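Local structure of putative uncharacterized protein (3W9A) at residues R42-D47 with M77-I82. The protein is probably a carbohydrate-cleaving enzyme, its catalytic domain being a beta-jelly roll of glycoside hydrolase family 131. Sequence-based numbering, arbitrary orientation.
Sequences RYLNLD and MRTELI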
loop_
_atom_site.group_PDB
_atom_site.type_symbol
_atom_site.label_atom_id
_atom_site.label_comp_id
_atom_site.label_asym_id
_atom_site.label_seq_id
_atom_site.Cartn_x
_atom_site.Cartn_y
_atom_site.Cartn_z
ATOM N N ARG A 42 -14.261 2.427 -11.679
ATOM C CA ARG A 42 -13.505 1.427 -12.448
ATOM C C ARG A 42 -12.193 1.020 -11.725
ATOM O O ARG A 42 -11.672 -0.082 -11.939
ATOM C CB ARG A 42 -13.181 1.971 -13.834
ATOM C CG ARG A 42 -12.624 0.940 -14.799
ATOM C CD ARG A 42 -12.277 1.562 -16.137
ATOM N NE ARG A 42 -13.445 2.152 -16.775
ATOM C CZ ARG A 42 -13.402 2.872 -17.892
ATOM N NH1 ARG A 42 -12.249 3.111 -18.495
ATOM N NH2 ARG A 42 -14.525 3.365 -18.404
ATOM N N TYR A 43 -11.682 1.901 -10.859
ATOM C CA TYR A 43 -10.354 1.724 -10.253
ATOM C C TYR A 43 -10.335 1.576 -8.730
ATOM O O TYR A 43 -9.461 0.904 -8.175
ATOM C CB TYR A 43 -9.473 2.905 -10.636
ATOM C CG TYR A 43 -9.511 3.255 -12.103
ATOM C CD1 TYR A 43 -9.104 2.328 -13.079
ATOM C CD2 TYR A 43 -9.948 4.492 -12.515
ATOM C CE1 TYR A 43 -9.137 2.648 -14.422
ATOM C CE2 TYR A 43 -10.000 4.817 -13.850
ATOM C CZ TYR A 43 -9.608 3.894 -14.798
ATOM O OH TYR A 43 -9.653 4.257 -16.117
ATOM N N LEU A 44 -11.282 2.217 -8.060
ATOM C CA LEU A 44 -11.333 2.214 -6.601
ATOM C C LEU A 44 -12.715 1.842 -6.106
ATOM O O LEU A 44 -13.699 2.478 -6.462
ATOM C CB LEU A 44 -10.921 3.585 -6.044
ATOM C CG LEU A 44 -9.487 4.034 -6.345
ATOM C CD1 LEU A 44 -9.284 5.473 -5.903
ATOM C CD2 LEU A 44 -8.423 3.116 -5.712
ATOM N N ASN A 45 -12.784 0.792 -5.293
ATOM C CA ASN A 45 -14.034 0.371 -4.692
ATOM C C ASN A 45 -13.851 0.016 -3.229
ATOM O O ASN A 45 -12.783 -0.429 -2.808
ATOM C CB ASN A 45 -14.635 -0.807 -5.460
ATOM C CG ASN A 45 -15.040 -0.423 -6.853
ATOM O OD1 ASN A 45 -14.279 -0.617 -7.815
ATOM N ND2 ASN A 45 -16.200 0.211 -6.970
ATOM N N LEU A 46 -14.923 0.198 -2.468
ATOM C CA LEU A 46 -14.915 0.091 -1.018
ATOM C C LEU A 46 -15.994 -0.879 -0.552
ATOM O O LEU A 46 -17.101 -0.874 -1.092
ATOM C CB LEU A 46 -15.169 1.472 -0.429
ATOM C CG LEU A 46 -14.160 2.563 -0.824
ATOM C CD1 LEU A 46 -14.844 3.893 -1.133
ATOM C CD2 LEU A 46 -13.106 2.725 0.254
ATOM N N ASP A 47 -15.669 -1.712 0.449
ATOM C CA ASP A 47 -16.575 -2.763 0.923
ATOM C C ASP A 47 -16.066 -3.368 2.228
ATOM O O ASP A 47 -14.853 -3.500 2.426
ATOM C CB ASP A 47 -16.697 -3.873 -0.139
ATOM C CG ASP A 47 -17.897 -4.780 0.068
ATOM O OD1 ASP A 47 -17.745 -5.867 0.691
ATOM O OD2 ASP A 47 -18.992 -4.398 -0.387
HETATM N N MSE A 77 0.044 0.355 -16.300
HETATM C CA MSE A 77 -1.224 0.236 -15.578
HETATM C C MSE A 77 -0.989 0.776 -14.214
HETATM O O MSE A 77 -0.139 0.280 -13.504
HETATM C CB MSE A 77 -1.728 -1.209 -15.520
HETATM C CG MSE A 77 -1.692 -1.786 -16.925
HETATM SE SE MSE A 77 -2.893 -3.319 -17.287
HETATM C CE MSE A 77 -3.229 -4.024 -15.491
ATOM N N ARG A 78 -1.733 1.810 -13.843
ATOM C CA ARG A 78 -1.497 2.507 -12.571
ATOM C C ARG A 78 -2.795 2.935 -11.918
ATOM O O ARG A 78 -3.633 3.572 -12.569
ATOM C CB ARG A 78 -0.624 3.744 -12.793
ATOM C CG ARG A 78 0.785 3.454 -13.268
ATOM C CD ARG A 78 1.621 4.728 -13.332
ATOM N NE ARG A 78 2.007 5.226 -12.017
ATOM C CZ ARG A 78 2.886 6.215 -11.818
ATOM N NH1 ARG A 78 3.449 6.829 -12.841
ATOM N NH2 ARG A 78 3.196 6.609 -10.597
ATOM N N THR A 79 -2.953 2.584 -10.642
ATOM C CA THR A 79 -4.059 3.078 -9.817
ATOM C C THR A 79 -3.469 3.316 -8.460
ATOM O O THR A 79 -3.187 2.361 -7.750
ATOM C CB THR A 79 -5.184 2.056 -9.687
ATOM O OG1 THR A 79 -5.808 1.865 -10.964
ATOM C CG2 THR A 79 -6.225 2.530 -8.678
ATOM N N GLU A 80 -3.228 4.578 -8.119
ATOM C CA GLU A 80 -2.438 4.911 -6.931
ATOM C C GLU A 80 -3.003 6.151 -6.246
ATOM O O GLU A 80 -3.267 7.158 -6.895
ATOM C CB GLU A 80 -0.968 5.144 -7.314
ATOM C CG GLU A 80 -0.588 4.376 -8.564
ATOM C CD GLU A 80 0.838 4.539 -9.026
ATOM O OE1 GLU A 80 1.564 5.426 -8.547
ATOM O OE2 GLU A 80 1.233 3.738 -9.898
ATOM N N LEU A 81 -3.185 6.066 -4.941
ATOM C CA LEU A 81 -3.481 7.246 -4.124
ATOM C C LEU A 81 -2.217 7.686 -3.427
ATOM O O LEU A 81 -1.272 6.904 -3.308
ATOM C CB LEU A 81 -4.538 6.891 -3.078
ATOM C CG LEU A 81 -5.909 6.487 -3.624
ATOM C CD1 LEU A 81 -6.572 5.472 -2.702
ATOM C CD2 LEU A 81 -6.804 7.704 -3.828
ATOM N N ILE A 82 -2.206 8.926 -2.958
ATOM C CA ILE A 82 -1.081 9.480 -2.217
ATOM C C ILE A 82 -1.616 10.117 -0.941
ATOM O O ILE A 82 -2.696 10.698 -0.949
ATOM C CB ILE A 82 -0.349 10.586 -2.995
ATOM C CG1 ILE A 82 -0.000 10.147 -4.429
ATOM C CG2 ILE A 82 0.880 11.080 -2.238
ATOM C CD1 ILE A 82 1.128 9.152 -4.533
#
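T79 touches Y43 with both its branches and L44 with its methyl, and the buried contact is a compact example of how two facing sheets of a beta-jelly roll pack together: no hydrogen bond runs between 42-47 and 77-82, whose contact is van der Waals. The methyl packs against both residues: T79 CG2 lies 3.7 Å from Y43 O and equally close to L44 CD2, with Y43 CB beside it. With CG2 anti to the backbone N and OG1 anti to the carbonyl carbon (chi1 -67°), the hydroxyl is carried to the tyrosine, where T79 OG1 sits 3.9 Å from Y43 CD1, oblique to the ring. That hydroxyl also hydrogen-bonds T65 O in the strand beside 44-47, tying the two sheets. An alanine at this position is likely to leave T65 O without that bond and open a gap beside the Y43 carbonyl and the L44 methyl. R42 CB covers one face of the Y43 ring, 4.0 Å above its centre, while Y43 OH is hydrogen-bonded to T69 OG1 and G38 N. L44 forks: CD2 slides past the threonine, and CD1 reaches tip to tip to L81 CD2 at 3.9 Å, a purely apolar touch. On 77-82 the side chain of E80 starts away from 42-47 and pairs with R78, which offers NE and NH2 side-on; R78 NE to E80 OE2 is 2.7 Å at 163°, and the carboxylate is met from above its plane. H200 is a second partner of E80 OE1. Strand 44-47 pairs with 61-66 in one sheet, whereas 77-83 lies between 30-34 and 203-205 in the other; V64 and I66 touch T79, W32 touches both L44 and L81, and F18 of helix 15-18 packs on the same two leucines.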